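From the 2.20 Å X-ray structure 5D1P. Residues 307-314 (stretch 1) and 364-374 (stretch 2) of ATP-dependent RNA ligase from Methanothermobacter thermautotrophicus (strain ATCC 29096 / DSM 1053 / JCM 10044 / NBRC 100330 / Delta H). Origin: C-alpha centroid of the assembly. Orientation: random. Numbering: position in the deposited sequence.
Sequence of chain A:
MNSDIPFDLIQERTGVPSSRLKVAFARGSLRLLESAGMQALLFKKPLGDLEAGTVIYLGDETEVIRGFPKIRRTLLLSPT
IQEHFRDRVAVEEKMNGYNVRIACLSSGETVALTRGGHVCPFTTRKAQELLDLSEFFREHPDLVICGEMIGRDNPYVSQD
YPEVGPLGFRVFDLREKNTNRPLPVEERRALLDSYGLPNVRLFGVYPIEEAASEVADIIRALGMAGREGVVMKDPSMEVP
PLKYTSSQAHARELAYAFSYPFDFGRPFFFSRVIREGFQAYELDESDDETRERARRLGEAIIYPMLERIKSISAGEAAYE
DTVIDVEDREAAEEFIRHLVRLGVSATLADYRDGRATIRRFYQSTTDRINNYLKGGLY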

# COMPACT_ATOMS: atom_id res chain seq x y z
N GLU A 307 -1.71 -16.38 11.62
CA GLU A 307 -1.93 -17.79 11.31
C GLU A 307 -1.14 -18.22 10.09
O GLU A 307 -0.61 -19.33 10.06
CB GLU A 307 -3.42 -18.08 11.09
CG GLU A 307 -4.22 -17.96 12.38
CD GLU A 307 -3.54 -18.67 13.54
OE1 GLU A 307 -3.15 -19.85 13.37
OE2 GLU A 307 -3.36 -18.04 14.61
N ARG A 308 -1.04 -17.35 9.09
CA ARG A 308 -0.30 -17.71 7.89
C ARG A 308 1.15 -18.00 8.22
O ARG A 308 1.71 -19.01 7.76
CB ARG A 308 -0.37 -16.61 6.84
CG ARG A 308 0.36 -16.94 5.55
CD ARG A 308 -0.05 -18.30 5.04
NE ARG A 308 -1.44 -18.33 4.61
CZ ARG A 308 -2.12 -19.44 4.34
NH1 ARG A 308 -1.53 -20.63 4.49
NH2 ARG A 308 -3.38 -19.37 3.95
N ILE A 309 1.74 -17.12 9.03
CA ILE A 309 3.15 -17.24 9.42
C ILE A 309 3.35 -18.50 10.27
O ILE A 309 4.28 -19.28 10.02
CB ILE A 309 3.62 -15.98 10.18
CG1 ILE A 309 3.71 -14.78 9.22
CG2 ILE A 309 4.98 -16.19 10.84
CD1 ILE A 309 3.96 -13.46 9.94
N LYS A 310 2.48 -18.68 11.26
CA LYS A 310 2.44 -19.93 12.03
C LYS A 310 2.35 -21.16 11.12
O LYS A 310 3.12 -22.10 11.24
CB LYS A 310 1.24 -19.95 12.97
CG LYS A 310 1.40 -19.23 14.28
CD LYS A 310 0.18 -19.53 15.15
CE LYS A 310 0.37 -19.08 16.58
NZ LYS A 310 -0.93 -19.10 17.33
N SER A 311 1.39 -21.14 10.20
CA SER A 311 1.20 -22.26 9.29
C SER A 311 2.44 -22.59 8.45
O SER A 311 2.83 -23.75 8.34
CB SER A 311 -0.00 -21.98 8.37
OG SER A 311 -0.08 -22.95 7.33
N ILE A 312 3.05 -21.56 7.85
CA ILE A 312 4.29 -21.74 7.08
C ILE A 312 5.46 -22.19 7.97
O ILE A 312 6.29 -23.01 7.56
CB ILE A 312 4.67 -20.44 6.35
CG1 ILE A 312 3.57 -20.07 5.34
CG2 ILE A 312 6.02 -20.57 5.65
CD1 ILE A 312 3.86 -18.83 4.54
N SER A 313 5.52 -21.65 9.18
CA SER A 313 6.54 -22.02 10.16
C SER A 313 6.52 -23.53 10.38
O SER A 313 7.55 -24.17 10.58
CB SER A 313 6.30 -21.28 11.48
OG SER A 313 7.44 -21.32 12.32
N ALA A 314 5.32 -24.11 10.31
CA ALA A 314 5.13 -25.53 10.56
C ALA A 314 5.35 -26.37 9.31
O ALA A 314 5.10 -27.57 9.32
CB ALA A 314 3.76 -25.78 11.11
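Stretch 2 364-374: STTDRINNYLK

Stretch 2 lies across stretch 1 as a second α-helix packed at a steep angle. Residues 364-373 keep helical phi/psi values, with i to i+4 hydrogen bonds such as Ile-369 N to Thr-365 O at 3.2 Å and Leu-373 N to Ile-369 O at 3.0 Å; Lys-374, at -100/8, is the first to leave that conformation. The axis of helix 364-373 comes within 9.9 Å of the axis of helix 307-313, and the N-to-C directions differ by 76° (signed crossing angle -76°). The two stretches bury 370 Å² between them, both sides summed.

Along stretch 1, Glu-307 has no contact. Arg-308 points its CA-to-CB bond toward stretch 2, and its aliphatic part makes the approach: CG lies 3.8 Å from Ile-369 CD1 and 4.1 Å from Thr-365 CG2. Ile-309 points sideways, yet its CA is 6.7 Å from the CA of Ile-369; its CG1 reaches Ile-369 CG2 at 4.1 Å, and its carbonyl O is 4.1 Å from Leu-373 CD1. Lys-310 points away, and Ser-311 is out of reach.

Ile-312 is the centre of the packing, with 99 Å² covered, the largest value in either stretch. Its side chain (chi1 m, chi2 t) is a knob in a hole formed by Thr-366, Ile-369, Asn-370 and Leu-373. Ile-312 CD1 lies 3.5 Å from Ile-369 CG2, 4.0 Å from Thr-366 CA and 3.7 Å from Thr-365 O, while Ile-312 CG2 lies 3.7 Å from Asn-370 OD1 and 4.1 Å from Leu-373 CD1. At Ser-313 the backbone itself is approached, with CA 3.6 Å from Leu-373 CD1. Ala-314, beyond the helix, makes no contact.

No hydrogen bond crosses between the stretches; the approaches described above are van der Waals contacts, mostly between aliphatic groups.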

# COMPACT_ATOMS: atom_id res chain seq x y z
N SER A 364 4.46 -16.74 -3.84
CA SER A 364 5.11 -15.52 -3.38
C SER A 364 5.04 -15.40 -1.87
O SER A 364 6.02 -15.09 -1.21
CB SER A 364 4.48 -14.30 -4.03
OG SER A 364 4.86 -14.25 -5.38
N THR A 365 3.86 -15.66 -1.33
CA THR A 365 3.64 -15.61 0.10
C THR A 365 4.42 -16.72 0.79
O THR A 365 5.01 -16.50 1.84
CB THR A 365 2.15 -15.72 0.43
OG1 THR A 365 1.50 -14.50 0.06
CG2 THR A 365 1.93 -15.99 1.89
N THR A 366 4.41 -17.91 0.19
CA THR A 366 5.18 -19.03 0.75
C THR A 366 6.69 -18.72 0.71
O THR A 366 7.38 -18.82 1.73
CB THR A 366 4.88 -20.33 -0.01
OG1 THR A 366 3.53 -20.74 0.26
CG2 THR A 366 5.86 -21.43 0.42
N ASP A 367 7.20 -18.32 -0.44
CA ASP A 367 8.61 -17.98 -0.55
C ASP A 367 9.07 -16.93 0.47
O ASP A 367 9.91 -17.22 1.33
CB ASP A 367 8.93 -17.51 -1.96
CG ASP A 367 8.88 -18.65 -2.96
OD1 ASP A 367 8.78 -19.81 -2.49
OD2 ASP A 367 8.96 -18.40 -4.18
N ARG A 368 8.51 -15.73 0.39
CA ARG A 368 8.97 -14.61 1.21
C ARG A 368 8.81 -14.85 2.70
O ARG A 368 9.73 -14.56 3.47
CB ARG A 368 8.24 -13.32 0.82
CG ARG A 368 8.98 -12.56 -0.27
CD ARG A 368 9.38 -11.17 0.19
NE ARG A 368 8.54 -10.15 -0.42
CZ ARG A 368 8.56 -8.87 -0.09
NH1 ARG A 368 9.40 -8.43 0.84
NH2 ARG A 368 7.74 -8.02 -0.71
N ILE A 369 7.67 -15.37 3.13
CA ILE A 369 7.51 -15.66 4.55
C ILE A 369 8.52 -16.73 5.01
O ILE A 369 9.05 -16.64 6.11
CB ILE A 369 6.07 -16.09 4.88
CG1 ILE A 369 5.14 -14.88 4.76
CG2 ILE A 369 5.98 -16.65 6.30
CD1 ILE A 369 3.67 -15.17 5.01
N ASN A 370 8.82 -17.70 4.14
CA ASN A 370 9.88 -18.67 4.42
C ASN A 370 11.26 -18.04 4.53
O ASN A 370 12.00 -18.35 5.46
CB ASN A 370 9.94 -19.75 3.35
CG ASN A 370 9.31 -21.05 3.80
OD1 ASN A 370 9.53 -21.51 4.92
ND2 ASN A 370 8.51 -21.64 2.92
N ASN A 371 11.61 -17.19 3.57
CA ASN A 371 12.91 -16.51 3.57
C ASN A 371 13.10 -15.71 4.86
O ASN A 371 14.17 -15.76 5.46
CB ASN A 371 13.06 -15.59 2.36
CG ASN A 371 13.24 -16.34 1.04
OD1 ASN A 371 13.26 -17.58 1.00
ND2 ASN A 371 13.36 -15.59 -0.06
N TYR A 372 12.06 -15.00 5.30
CA TYR A 372 12.14 -14.23 6.54
C TYR A 372 12.30 -15.12 7.75
O TYR A 372 13.08 -14.82 8.65
CB TYR A 372 10.89 -13.38 6.75
CG TYR A 372 10.80 -12.19 5.84
CD1 TYR A 372 9.58 -11.80 5.32
CD2 TYR A 372 11.92 -11.46 5.50
CE1 TYR A 372 9.48 -10.71 4.49
CE2 TYR A 372 11.84 -10.37 4.66
CZ TYR A 372 10.60 -10.00 4.16
OH TYR A 372 10.49 -8.91 3.32
N LEU A 373 11.52 -16.19 7.77
CA LEU A 373 11.58 -17.19 8.83
C LEU A 373 12.98 -17.82 8.96
O LEU A 373 13.35 -18.31 10.03
CB LEU A 373 10.53 -18.27 8.58
CG LEU A 373 9.13 -17.96 9.12
CD1 LEU A 373 8.16 -19.08 8.77
CD2 LEU A 373 9.19 -17.77 10.62
N LYS A 374 13.75 -17.78 7.88
CA LYS A 374 15.08 -18.37 7.88
C LYS A 374 16.21 -17.35 8.07
O LYS A 374 17.39 -17.70 7.94
CB LYS A 374 15.29 -19.17 6.59
CG LYS A 374 14.38 -20.40 6.50
CD LYS A 374 14.48 -21.09 5.15
CE LYS A 374 13.61 -22.35 5.12
NZ LYS A 374 13.65 -23.03 3.79